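Local coordinates for malonyl coenzyme A-acyl carrier protein transacylase (Helicobacter pylori, PDB 2H1Y) that probably catalyses transfer of the malonyl group from malonyl-CoA to holo acyl carrier protein, the step that supplies malonyl-ACP for fatty acid synthesis, at residues Val165-Phe170 with Met174-Ala179; Ala187-Leu192 with Val200-Met205; Lys140-Met145 with Cys211-Pro216; His127-Met132 with Leu258-Pro263; Val264-Cys269 with Lys290-Arg295. One frame throughout, in Å; residues are numbered along the deposited sequence.

Contact 1. Residues Val165-Phe170 with Met174-Ala179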
# COMPACT_ATOMS: atom_id res chain seq x y z
N VAL A 165 -4.81 -0.27 22.18
CA VAL A 165 -5.43 0.33 21.01
C VAL A 165 -4.55 1.46 20.49
O VAL A 165 -4.07 2.30 21.24
CB VAL A 165 -6.85 0.89 21.34
CG1 VAL A 165 -7.49 1.47 20.11
CG2 VAL A 165 -7.77 -0.19 21.89
N TRP A 166 -4.33 1.48 19.18
CA TRP A 166 -3.49 2.50 18.58
C TRP A 166 -4.08 2.97 17.26
O TRP A 166 -4.74 2.20 16.55
CB TRP A 166 -2.10 1.93 18.31
CG TRP A 166 -1.31 1.59 19.56
CD1 TRP A 166 -0.45 2.42 20.24
CD2 TRP A 166 -1.28 0.34 20.25
NE1 TRP A 166 0.09 1.76 21.32
CE2 TRP A 166 -0.41 0.49 21.36
CE3 TRP A 166 -1.92 -0.89 20.06
CZ2 TRP A 166 -0.15 -0.54 22.26
CZ3 TRP A 166 -1.68 -1.91 20.95
CH2 TRP A 166 -0.80 -1.73 22.05
N CYS A 167 -3.84 4.22 16.92
CA CYS A 167 -4.06 4.74 15.58
C CYS A 167 -3.06 4.17 14.56
O CYS A 167 -1.84 4.26 14.75
CB CYS A 167 -3.98 6.26 15.61
SG CYS A 167 -5.28 7.04 16.59
N ALA A 168 -3.58 3.64 13.46
CA ALA A 168 -2.74 2.93 12.48
C ALA A 168 -2.72 3.55 11.09
O ALA A 168 -1.71 3.46 10.39
CB ALA A 168 -3.17 1.48 12.41
N ASN A 169 -3.83 4.14 10.68
CA ASN A 169 -3.88 4.90 9.44
C ASN A 169 -4.54 6.24 9.68
O ASN A 169 -5.58 6.31 10.37
CB ASN A 169 -4.73 4.22 8.37
CG ASN A 169 -4.19 2.87 7.94
OD1 ASN A 169 -3.12 2.41 8.35
ND2 ASN A 169 -4.97 2.23 7.07
N PHE A 170 -3.98 7.29 9.09
CA PHE A 170 -4.70 8.53 8.90
C PHE A 170 -4.97 8.74 7.40
O PHE A 170 -4.14 9.25 6.64
CB PHE A 170 -3.94 9.72 9.52
CG PHE A 170 -3.64 9.55 11.00
CD1 PHE A 170 -2.33 9.47 11.46
CD2 PHE A 170 -4.67 9.50 11.94
CE1 PHE A 170 -2.04 9.33 12.82
CE2 PHE A 170 -4.40 9.35 13.30
CZ PHE A 170 -3.07 9.27 13.74
N MET A 174 -11.61 12.27 7.53
CA MET A 174 -12.01 11.75 8.84
C MET A 174 -12.16 10.23 8.86
O MET A 174 -13.02 9.68 9.54
CB MET A 174 -13.25 12.48 9.34
CG MET A 174 -12.97 13.99 9.44
SD MET A 174 -14.30 14.88 10.24
CE MET A 174 -14.04 14.44 11.96
N GLN A 175 -11.31 9.57 8.08
CA GLN A 175 -11.22 8.11 8.10
C GLN A 175 -9.94 7.69 8.82
O GLN A 175 -8.84 8.00 8.37
CB GLN A 175 -11.25 7.53 6.68
CG GLN A 175 -11.57 6.04 6.67
CD GLN A 175 -11.01 5.31 5.47
OE1 GLN A 175 -9.92 4.72 5.55
NE2 GLN A 175 -11.75 5.34 4.36
N VAL A 176 -10.10 6.98 9.93
CA VAL A 176 -8.97 6.56 10.75
C VAL A 176 -9.05 5.07 11.07
O VAL A 176 -10.08 4.57 11.52
CB VAL A 176 -8.83 7.44 12.03
CG1 VAL A 176 -7.76 6.94 12.98
CG2 VAL A 176 -8.53 8.92 11.64
N VAL A 177 -7.97 4.36 10.80
CA VAL A 177 -7.93 2.94 11.10
C VAL A 177 -7.19 2.74 12.41
O VAL A 177 -6.10 3.27 12.60
CB VAL A 177 -7.27 2.15 9.95
CG1 VAL A 177 -7.26 0.66 10.26
CG2 VAL A 177 -8.01 2.41 8.66
N LEU A 178 -7.81 2.00 13.33
CA LEU A 178 -7.22 1.71 14.63
C LEU A 178 -6.72 0.28 14.66
O LEU A 178 -7.25 -0.57 13.94
CB LEU A 178 -8.20 1.97 15.77
CG LEU A 178 -8.88 3.35 15.83
CD1 LEU A 178 -9.92 3.38 16.95
CD2 LEU A 178 -7.93 4.54 15.92
N ALA A 179 -5.69 0.01 15.46
CA ALA A 179 -5.16 -1.34 15.55
C ALA A 179 -5.12 -1.79 17.00
O ALA A 179 -5.02 -0.97 17.90
CB ALA A 179 -3.80 -1.43 14.92
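A beta hairpin formed by strands 165-172 and 175-179 pairs W166 with A179, C167 with L178, N169 with V177 and F170 with V176. The short strand axes run antiparallel at 140°, well twisted. At the open end W166 and A179 form a reciprocal hydrogen-bonded pair, W166 N to A179 O at 2.8 Å and A179 N to W166 O at 2.6 Å. A classic bulge follows: A168 turns to a helix-like psi of -34°, and both A168 and N169 direct their N-H groups at the single carbonyl of V177. A168 N lies 2.7 Å from V177 O, nearly in line with the C=O bond. N169 N reaches the same oxygen at 3.1 Å, tilted 20° from the carbonyl plane. V177 N returns a bond to N169 O (3.1 Å), restoring regular pairing.

On one face C167 SG touches L178 CD2 at 3.7 Å, and the rim of the F170 ring is met near its plane by V176 CG2, 3.9 Å from F170 CD2. Helix 152-160 packs against F170 and V176 here. On the other face N169 and V177 run alongside each other, N169 CB 3.6 Å from V177 CB, with M144 of the neighbouring strand against V177. The outer edge of 165-170 bonds through A168 and F170 to the backbone of V264. The hairpin provides the two central strands, in chain order, of a beta-alpha-beta-beta-alpha-beta unit, the ferredoxin-like subdomain typical of FabD transacylases.

Contact 2. Residues Ala187-Leu192 with Val200-Met205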
# COMPACT_ATOMS: atom_id res chain seq x y z
N ALA A 187 -14.99 -2.56 21.84
CA ALA A 187 -15.48 -2.18 23.17
C ALA A 187 -15.43 -0.67 23.36
O ALA A 187 -15.95 -0.15 24.35
CB ALA A 187 -14.66 -2.86 24.27
N LEU A 188 -14.78 0.00 22.42
CA LEU A 188 -14.75 1.45 22.33
C LEU A 188 -16.00 1.99 21.61
O LEU A 188 -16.21 3.20 21.57
CB LEU A 188 -13.52 1.86 21.52
CG LEU A 188 -12.19 2.39 22.07
CD1 LEU A 188 -11.80 1.82 23.42
CD2 LEU A 188 -11.14 2.07 21.01
N GLU A 189 -16.81 1.08 21.04
CA GLU A 189 -18.03 1.41 20.28
C GLU A 189 -18.87 2.54 20.89
O GLU A 189 -19.10 3.55 20.22
CB GLU A 189 -18.91 0.16 20.05
CG GLU A 189 -19.15 -0.26 18.56
CD GLU A 189 -18.02 -1.14 17.95
OE1 GLU A 189 -18.27 -2.33 17.61
OE2 GLU A 189 -16.88 -0.63 17.80
N PRO A 190 -19.29 2.41 22.16
CA PRO A 190 -20.26 3.38 22.69
C PRO A 190 -19.66 4.76 22.91
O PRO A 190 -20.37 5.76 22.90
CB PRO A 190 -20.68 2.78 24.05
CG PRO A 190 -20.00 1.43 24.15
CD PRO A 190 -18.86 1.44 23.19
N THR A 191 -18.34 4.80 23.13
CA THR A 191 -17.59 6.03 23.29
C THR A 191 -17.34 6.67 21.92
O THR A 191 -17.45 7.88 21.77
CB THR A 191 -16.26 5.74 24.01
OG1 THR A 191 -16.45 4.71 24.99
CG2 THR A 191 -15.70 7.00 24.67
N LEU A 192 -17.01 5.85 20.93
CA LEU A 192 -16.83 6.33 19.57
C LEU A 192 -18.13 6.91 19.05
O LEU A 192 -18.15 8.00 18.49
CB LEU A 192 -16.36 5.21 18.65
CG LEU A 192 -14.89 4.80 18.79
CD1 LEU A 192 -14.65 3.44 18.15
CD2 LEU A 192 -14.00 5.84 18.21
N VAL A 200 -18.45 2.14 12.00
CA VAL A 200 -17.30 1.42 12.56
C VAL A 200 -17.19 -0.02 12.02
O VAL A 200 -17.86 -0.94 12.50
CB VAL A 200 -17.27 1.45 14.11
CG1 VAL A 200 -16.03 0.79 14.63
CG2 VAL A 200 -17.30 2.86 14.64
N VAL A 201 -16.32 -0.20 11.03
CA VAL A 201 -16.11 -1.49 10.36
C VAL A 201 -14.80 -2.14 10.81
O VAL A 201 -13.75 -1.49 10.79
CB VAL A 201 -16.04 -1.31 8.81
CG1 VAL A 201 -15.73 -2.64 8.10
CG2 VAL A 201 -17.32 -0.69 8.26
N PHE A 202 -14.86 -3.40 11.19
CA PHE A 202 -13.66 -4.20 11.41
C PHE A 202 -13.09 -4.74 10.11
O PHE A 202 -13.80 -5.36 9.33
CB PHE A 202 -13.96 -5.38 12.34
CG PHE A 202 -13.99 -5.01 13.77
CD1 PHE A 202 -12.84 -5.11 14.54
CD2 PHE A 202 -15.17 -4.56 14.36
CE1 PHE A 202 -12.85 -4.76 15.87
CE2 PHE A 202 -15.20 -4.21 15.70
CZ PHE A 202 -14.04 -4.31 16.46
N LEU A 203 -11.80 -4.52 9.88
CA LEU A 203 -11.14 -5.12 8.73
C LEU A 203 -11.01 -6.62 8.93
O LEU A 203 -11.14 -7.12 10.04
CB LEU A 203 -9.79 -4.44 8.46
CG LEU A 203 -9.73 -3.39 7.33
CD1 LEU A 203 -10.91 -2.43 7.31
CD2 LEU A 203 -8.43 -2.61 7.34
N GLU A 204 -10.77 -7.34 7.85
CA GLU A 204 -10.80 -8.79 7.86
C GLU A 204 -9.38 -9.33 7.87
O GLU A 204 -8.74 -9.46 6.82
CB GLU A 204 -11.57 -9.29 6.63
CG GLU A 204 -11.95 -10.76 6.65
CD GLU A 204 -13.18 -11.03 5.81
OE1 GLU A 204 -13.13 -11.92 4.92
OE2 GLU A 204 -14.20 -10.33 6.04
N MET A 205 -8.89 -9.63 9.07
CA MET A 205 -7.51 -10.04 9.31
C MET A 205 -7.26 -10.14 10.81
O MET A 205 -7.82 -9.36 11.60
CB MET A 205 -6.52 -9.04 8.68
CG MET A 205 -6.79 -7.58 9.07
SD MET A 205 -5.98 -6.37 8.01
CE MET A 205 -7.05 -6.37 6.57
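E189 and V200 bury the most surface here, with F202 and L192 adding smaller patches. E189 belongs to helix 189-195; V200 and F202 alternate with the outward V201 on the edge strand 199-202. The glutamate chain is bent at its second torsion (chi2 84°), which brings the carboxylate over to the strand, where its two oxygens take separate partners. E189 OE2 rests 3.6 Å from V200 CG1. E189 OE1 comes to the edge of the F202 ring, close to the ring plane, with F202 CE2 4.1 Å away. Carboxylate and ring planes are 63° apart, so this is a contact of an oxygen with the ring rim and not a stack.

V200 divides its two methyls. CG1, anti to the backbone N (chi1 -176°), takes the carboxylate, while CG2 turns to L192, whose CD1 approaches it to 4.4 Å. M145 of strand 142-148 touches E189, V200 and F202 alike, and K182 makes a cation-pi contact with F202.

Of the pairs that join helix and edge strand, L192 with V200 is the one of purely apolar packing; the rest is a carboxylate lying against C-H groups. Its approach to the ring rim, where aromatic hydrogens carry a slight positive charge, may be weakly favourable.

Contact 3. Residues Lys140-Met145 with Cys211-Pro216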
# COMPACT_ATOMS: atom_id res chain seq x y z
N LYS A 140 -2.92 -13.40 19.61
CA LYS A 140 -3.07 -12.14 20.33
C LYS A 140 -4.49 -11.61 20.23
O LYS A 140 -4.92 -10.76 21.02
CB LYS A 140 -2.07 -11.12 19.81
CG LYS A 140 -0.70 -11.22 20.45
CD LYS A 140 -0.68 -10.50 21.80
CE LYS A 140 0.47 -9.51 21.88
NZ LYS A 140 0.08 -8.28 22.64
N ASP A 141 -5.21 -12.16 19.25
CA ASP A 141 -6.54 -11.71 18.84
C ASP A 141 -6.48 -10.28 18.31
O ASP A 141 -7.18 -9.37 18.79
CB ASP A 141 -7.58 -11.87 19.95
CG ASP A 141 -9.02 -11.84 19.41
OD1 ASP A 141 -9.22 -12.33 18.28
OD2 ASP A 141 -9.93 -11.31 20.09
N ALA A 142 -5.62 -10.10 17.32
CA ALA A 142 -5.31 -8.78 16.82
C ALA A 142 -6.25 -8.46 15.68
O ALA A 142 -6.63 -9.35 14.91
CB ALA A 142 -3.87 -8.71 16.37
N SER A 143 -6.62 -7.19 15.57
CA SER A 143 -7.38 -6.74 14.43
C SER A 143 -7.18 -5.27 14.13
O SER A 143 -6.45 -4.56 14.83
CB SER A 143 -8.87 -7.02 14.64
OG SER A 143 -9.52 -6.95 13.38
N MET A 144 -7.81 -4.82 13.04
CA MET A 144 -7.87 -3.41 12.69
C MET A 144 -9.31 -2.94 12.47
O MET A 144 -10.18 -3.72 12.04
CB MET A 144 -6.95 -3.14 11.50
CG MET A 144 -5.49 -3.04 11.93
SD MET A 144 -4.30 -3.04 10.60
CE MET A 144 -4.23 -1.32 10.14
N MET A 145 -9.59 -1.68 12.78
CA MET A 145 -10.96 -1.20 12.80
C MET A 145 -11.11 0.18 12.18
O MET A 145 -10.59 1.17 12.71
CB MET A 145 -11.47 -1.21 14.25
CG MET A 145 -12.85 -0.61 14.46
SD MET A 145 -13.42 -0.69 16.18
CE MET A 145 -12.46 0.63 16.93
N CYS A 211 1.58 -0.51 14.71
CA CYS A 211 1.54 -0.34 16.15
C CYS A 211 2.55 -1.30 16.79
O CYS A 211 3.13 -2.12 16.08
CB CYS A 211 0.13 -0.58 16.70
SG CYS A 211 -0.46 -2.25 16.53
N PRO A 212 2.79 -1.19 18.11
CA PRO A 212 3.78 -2.05 18.80
C PRO A 212 3.68 -3.56 18.54
O PRO A 212 4.70 -4.26 18.68
CB PRO A 212 3.52 -1.74 20.27
CG PRO A 212 3.12 -0.30 20.24
CD PRO A 212 2.21 -0.20 19.03
N PHE A 213 2.50 -4.06 18.15
CA PHE A 213 2.32 -5.50 17.85
C PHE A 213 3.30 -5.97 16.81
O PHE A 213 3.51 -7.16 16.66
CB PHE A 213 0.91 -5.80 17.34
CG PHE A 213 -0.13 -5.96 18.43
CD1 PHE A 213 -1.33 -6.62 18.16
CD2 PHE A 213 0.08 -5.47 19.72
CE1 PHE A 213 -2.30 -6.76 19.13
CE2 PHE A 213 -0.89 -5.61 20.71
CZ PHE A 213 -2.08 -6.26 20.41
N LEU A 214 3.89 -5.03 16.10
CA LEU A 214 4.84 -5.37 15.06
C LEU A 214 6.28 -5.30 15.52
O LEU A 214 7.16 -5.84 14.86
CB LEU A 214 4.59 -4.52 13.81
CG LEU A 214 3.96 -5.32 12.68
CD1 LEU A 214 2.85 -6.21 13.16
CD2 LEU A 214 3.44 -4.42 11.56
N GLU A 215 6.51 -4.66 16.67
CA GLU A 215 7.85 -4.54 17.28
C GLU A 215 8.69 -5.80 17.10
O GLU A 215 9.81 -5.71 16.59
CB GLU A 215 7.76 -4.19 18.77
CG GLU A 215 8.58 -2.96 19.21
CD GLU A 215 10.10 -3.12 19.01
OE1 GLU A 215 10.73 -3.94 19.71
OE2 GLU A 215 10.66 -2.38 18.17
N PRO A 216 8.15 -6.98 17.49
CA PRO A 216 8.98 -8.19 17.34
C PRO A 216 9.69 -8.29 16.00
O PRO A 216 10.87 -8.61 15.99
CB PRO A 216 7.96 -9.33 17.49
CG PRO A 216 6.93 -8.78 18.41
CD PRO A 216 6.83 -7.30 18.07
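F213 reaches from the 3-10 turn 212-214 to A142 and K140, at the start of strand 142-148 and just before it. At CB and CG the side chain has not yet met the other segment; with CG beside the backbone N (chi1 -82°), the ring is carried across to it. The CD1-CE1 side then comes up to A142, whose CB lies in the ring plane at the edge, 3.7 Å from F213 CD1 and equally far from F213 CE1. The other side belongs to K140. F213 CD2 is 4.1 Å from K140 NZ, F213 CE2 is closest to that nitrogen at 3.4 Å, and the tip atom F213 CZ lies 3.7 Å from it. The lysine comes from the opposite direction, bent at three torsions, and brings CE over one face, 4.3 Å above the plane and offset toward the rim.

The ring therefore has a methyl at one edge and a lysine end over a face. C137 of helix 119-137 touches both A142 and F213, and V181 and A208 also touch the phenyl ring. The 3-10 turn thus packs beside helix 119-137 at the point where strand 142-148 begins.

Contact 4. Residues His127-Met132 with Leu258-Pro263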
# COMPACT_ATOMS: atom_id res chain seq x y z
N HIS A 127 5.98 -11.15 0.47
CA HIS A 127 5.45 -12.38 1.05
C HIS A 127 5.92 -12.51 2.50
O HIS A 127 5.16 -12.90 3.39
CB HIS A 127 5.89 -13.58 0.22
CG HIS A 127 5.60 -14.91 0.86
ND1 HIS A 127 6.45 -15.50 1.77
CD2 HIS A 127 4.57 -15.77 0.71
CE1 HIS A 127 5.95 -16.66 2.16
NE2 HIS A 127 4.81 -16.85 1.53
N GLN A 128 7.18 -12.15 2.74
CA GLN A 128 7.76 -12.25 4.07
C GLN A 128 7.14 -11.23 5.03
O GLN A 128 6.78 -11.58 6.17
CB GLN A 128 9.29 -12.12 3.96
CG GLN A 128 10.16 -12.91 4.98
CD GLN A 128 9.72 -14.34 5.30
OE1 GLN A 128 9.64 -14.71 6.46
NE2 GLN A 128 9.45 -15.14 4.28
N ARG A 129 6.97 -9.99 4.57
CA ARG A 129 6.36 -8.93 5.36
C ARG A 129 4.98 -9.36 5.86
O ARG A 129 4.63 -9.13 7.01
CB ARG A 129 6.24 -7.66 4.53
CG ARG A 129 5.78 -6.38 5.27
CD ARG A 129 5.60 -5.27 4.23
NE ARG A 129 5.15 -3.98 4.75
CZ ARG A 129 3.88 -3.60 4.87
NH1 ARG A 129 2.87 -4.41 4.53
NH2 ARG A 129 3.60 -2.37 5.32
N GLY A 130 4.22 -10.01 4.98
CA GLY A 130 2.90 -10.53 5.35
C GLY A 130 2.99 -11.67 6.35
O GLY A 130 2.18 -11.77 7.28
N LYS A 131 3.98 -12.54 6.14
CA LYS A 131 4.16 -13.72 6.98
C LYS A 131 4.55 -13.28 8.38
O LYS A 131 4.00 -13.77 9.38
CB LYS A 131 5.24 -14.61 6.38
CG LYS A 131 5.15 -16.04 6.79
CD LYS A 131 6.19 -16.90 6.06
CE LYS A 131 5.86 -18.38 6.20
NZ LYS A 131 5.45 -18.72 7.61
N MET A 132 5.48 -12.33 8.44
CA MET A 132 5.96 -11.83 9.72
C MET A 132 4.90 -11.02 10.49
O MET A 132 4.84 -11.07 11.72
CB MET A 132 7.24 -11.03 9.54
CG MET A 132 8.39 -11.86 9.02
SD MET A 132 9.82 -10.82 8.69
CE MET A 132 11.04 -12.02 8.13
N LEU A 258 10.60 1.32 10.09
CA LEU A 258 9.90 2.15 11.04
C LEU A 258 8.40 2.25 10.71
O LEU A 258 7.55 2.32 11.62
CB LEU A 258 10.57 3.53 11.03
CG LEU A 258 10.50 4.42 12.27
CD1 LEU A 258 9.66 5.68 12.00
CD2 LEU A 258 10.06 3.66 13.54
N GLN A 259 8.09 2.23 9.42
CA GLN A 259 6.73 2.24 8.92
C GLN A 259 5.84 1.29 9.72
O GLN A 259 4.78 1.70 10.22
CB GLN A 259 6.73 1.87 7.44
CG GLN A 259 5.44 2.19 6.72
CD GLN A 259 5.06 1.13 5.74
OE1 GLN A 259 4.99 -0.06 6.08
NE2 GLN A 259 4.84 1.53 4.50
N LEU A 260 6.30 0.04 9.85
CA LEU A 260 5.57 -1.08 10.47
C LEU A 260 5.00 -0.82 11.86
O LEU A 260 4.00 -1.41 12.22
CB LEU A 260 6.47 -2.32 10.55
CG LEU A 260 7.07 -2.79 9.23
CD1 LEU A 260 8.22 -3.74 9.49
CD2 LEU A 260 6.02 -3.44 8.33
N THR A 261 5.65 0.04 12.63
CA THR A 261 5.18 0.34 13.99
C THR A 261 4.63 1.75 14.12
O THR A 261 4.18 2.13 15.19
CB THR A 261 6.26 0.00 15.09
OG1 THR A 261 7.40 0.86 14.96
CG2 THR A 261 6.73 -1.42 14.93
N GLN A 262 4.65 2.51 13.03
CA GLN A 262 4.13 3.89 13.04
C GLN A 262 2.89 4.07 12.17
O GLN A 262 2.80 3.48 11.09
CB GLN A 262 5.20 4.89 12.54
CG GLN A 262 6.45 5.02 13.41
CD GLN A 262 6.13 5.02 14.88
OE1 GLN A 262 6.44 4.05 15.59
NE2 GLN A 262 5.48 6.07 15.36
N PRO A 263 1.96 4.94 12.60
CA PRO A 263 0.78 5.25 11.81
C PRO A 263 1.14 5.58 10.36
O PRO A 263 2.11 6.31 10.10
CB PRO A 263 0.23 6.50 12.48
CG PRO A 263 0.64 6.36 13.89
CD PRO A 263 1.99 5.72 13.85
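R129 and Q259 meet at about a right angle, the arginine coming from helix 119-137 and the glutamine from the segment 258-263. R129 CG is anti to the backbone N (chi1 -172°) and the chain stays extended to NE, so the guanidinium is held well out from its helix. Its NH2 donates to Q259 OE1 at 2.8 Å. The acceptor lies in the guanidinium plane, at its edge, whereas the donor is somewhat tilted from the amide plane. Guanidinium and amide planes are 79° apart, and the N-H···O angle is 151°.

L260 crosses the arginine obliquely: L260 CD2 is 3.7 Å from R129 NE and 4.0 Å from R129 NH2. L260 lies in a type I turn running from Q259 to Q262, with Q262 N bonded to Q259 O at 2.9 Å.

Further bonds fix both polar ends. R129 NH2 also bonds S104 OG and NH1 bonds Q73 OE1, while Q259 NE2 reaches S104 O and E107 OE2; the backbone carbonyl Q259 O accepts from H210 ND1. S104 lies in the GHSLG sequence that carries the nucleophile in this family, and its bond to R129 is consistent with this being the arginine that holds the malonyl carboxylate in related transacylases. Q259 is thus probably a second-shell residue; with S104 and Q73 it would limit rotation of the guanidinium and keep it beside the serine.

Contact 5. Residues Val264-Cys269 with Lys290-Arg295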
# COMPACT_ATOMS: atom_id res chain seq x y z
N VAL A 264 0.37 5.01 9.43
CA VAL A 264 0.48 5.38 8.03
C VAL A 264 -0.14 6.76 7.93
O VAL A 264 -1.34 6.93 8.17
CB VAL A 264 -0.24 4.36 7.13
CG1 VAL A 264 -0.39 4.87 5.68
CG2 VAL A 264 0.47 3.02 7.18
N ARG A 265 0.68 7.75 7.62
CA ARG A 265 0.21 9.13 7.56
C ARG A 265 -0.14 9.55 6.15
O ARG A 265 0.41 10.52 5.61
CB ARG A 265 1.26 10.08 8.13
CG ARG A 265 1.54 9.89 9.60
CD ARG A 265 1.83 11.23 10.22
NE ARG A 265 3.24 11.57 10.07
CZ ARG A 265 3.71 12.81 9.94
NH1 ARG A 265 2.87 13.84 9.92
NH2 ARG A 265 5.02 13.01 9.83
N TYR A 266 -1.08 8.81 5.55
CA TYR A 266 -1.39 8.98 4.14
C TYR A 266 -1.91 10.39 3.81
O TYR A 266 -1.52 10.99 2.79
CB TYR A 266 -2.33 7.88 3.63
CG TYR A 266 -2.57 8.00 2.16
CD1 TYR A 266 -1.64 7.52 1.25
CD2 TYR A 266 -3.69 8.66 1.68
CE1 TYR A 266 -1.86 7.67 -0.13
CE2 TYR A 266 -3.91 8.82 0.30
CZ TYR A 266 -3.00 8.32 -0.59
OH TYR A 266 -3.22 8.49 -1.93
N GLN A 267 -2.79 10.91 4.67
CA GLN A 267 -3.26 12.30 4.62
C GLN A 267 -2.14 13.36 4.55
O GLN A 267 -2.09 14.16 3.60
CB GLN A 267 -4.15 12.60 5.82
CG GLN A 267 -4.45 14.06 5.99
CD GLN A 267 -5.71 14.29 6.77
OE1 GLN A 267 -5.83 13.88 7.93
NE2 GLN A 267 -6.66 14.95 6.14
N ASP A 268 -1.25 13.38 5.54
CA ASP A 268 -0.15 14.34 5.57
C ASP A 268 0.72 14.23 4.32
O ASP A 268 1.14 15.25 3.76
CB ASP A 268 0.71 14.18 6.83
CG ASP A 268 -0.08 14.42 8.10
OD1 ASP A 268 -0.98 15.28 8.05
OD2 ASP A 268 0.17 13.75 9.13
N CYS A 269 0.92 12.99 3.87
CA CYS A 269 1.75 12.72 2.70
C CYS A 269 1.19 13.35 1.43
O CYS A 269 1.94 13.96 0.67
CB CYS A 269 1.93 11.22 2.51
SG CYS A 269 3.07 10.50 3.68
N LYS A 290 -7.49 6.50 -5.26
CA LYS A 290 -8.39 7.43 -5.95
C LYS A 290 -9.48 7.98 -5.02
O LYS A 290 -9.76 9.18 -5.03
CB LYS A 290 -9.08 6.76 -7.14
CG LYS A 290 -9.57 7.74 -8.16
CD LYS A 290 -10.38 7.07 -9.25
CE LYS A 290 -10.67 8.08 -10.35
NZ LYS A 290 -11.54 7.50 -11.41
N GLY A 291 -10.08 7.07 -4.24
CA GLY A 291 -11.13 7.39 -3.28
C GLY A 291 -10.63 8.32 -2.20
O GLY A 291 -11.19 9.40 -2.02
N LEU A 292 -9.55 7.94 -1.51
CA LEU A 292 -9.02 8.76 -0.44
C LEU A 292 -8.64 10.17 -0.88
O LEU A 292 -8.77 11.11 -0.10
CB LEU A 292 -7.84 8.08 0.25
CG LEU A 292 -8.09 6.74 0.96
CD1 LEU A 292 -6.79 6.18 1.57
CD2 LEU A 292 -9.21 6.80 2.04
N ASN A 293 -8.19 10.33 -2.12
CA ASN A 293 -7.84 11.65 -2.65
C ASN A 293 -9.04 12.55 -2.94
O ASN A 293 -8.90 13.76 -2.95
CB ASN A 293 -7.00 11.55 -3.92
CG ASN A 293 -5.62 10.96 -3.66
OD1 ASN A 293 -5.22 10.67 -2.52
ND2 ASN A 293 -4.88 10.76 -4.74
N LYS A 294 -10.20 11.96 -3.19
CA LYS A 294 -11.41 12.77 -3.38
C LYS A 294 -11.49 13.75 -2.24
O LYS A 294 -11.68 14.95 -2.47
CB LYS A 294 -12.68 11.90 -3.40
CG LYS A 294 -12.90 11.06 -4.66
CD LYS A 294 -12.72 11.88 -5.94
CE LYS A 294 -12.84 11.00 -7.17
NZ LYS A 294 -13.03 11.84 -8.38
N ARG A 295 -11.29 13.25 -1.02
CA ARG A 295 -11.38 14.06 0.20
C ARG A 295 -10.11 14.87 0.48
O ARG A 295 -10.08 15.68 1.40
CB ARG A 295 -11.70 13.20 1.43
CG ARG A 295 -12.68 12.02 1.24
CD ARG A 295 -14.15 12.43 1.38
NE ARG A 295 -14.74 12.54 0.05
CZ ARG A 295 -14.98 13.70 -0.57
NH1 ARG A 295 -14.74 14.84 0.06
NH2 ARG A 295 -15.48 13.71 -1.80
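Y266 opens helix 266-271 just after the N-cap residue R265 and faces L292 and N293 on helix 288-294. The first segment comes out of an extended stretch at V264 and enters the helix with C269 N bonded to R265 O (3.1 Å). In the second segment K294 N bonds G291 O at 3.0 Å, an i to i-3 bond.

With chi1 at -176° the Y266 ring swings away from the backbone N and across to the other helix. The hydroxyl of Y266 donates to N293 OD1 at 3.0 Å. Although the two side chains cross at about a right angle, the phenol ring and the amide are nearly coplanar, 8° apart, with OD1 at the ring edge, 3.6 Å from Y266 CE2. L292 packs obliquely beside it, its CD1 4.0 Å from Y266 CD2 and its CB equally far from Y266 CE2.

N293 ND2 continues the polar link to T301 OG1 at strand 301-304. L18 of strand 15-19 touches both Y266 and N293, L101 of strand 99-102 touches the tyrosine, and N171 of strand 165-172 touches Y266 and L292, so the helix pair spans from the mixed sheet to the hairpin of the small sheet.

Contacts 1, 2 and 3 share the small antiparallel sheet: strand 142-148 in contact 3 bonds to 175-179 of contact 1 and 199-202 of contact 2. Contact 1 is buried and built on backbone bonds; contact 2, about 22 Å from the chain centre, is only partly buried and held by packing alone. Contact 3, largely buried but with an exposed lysine, is also side-chain packing, and L214 there touches L260 of contact 4. Contacts 4 and 5, the nearest to the centre, each rest on one side-chain hydrogen bond between buried residues. P263 and V264, consecutive in sequence, tie both back to contact 1, by packing and by backbone bonds respectively.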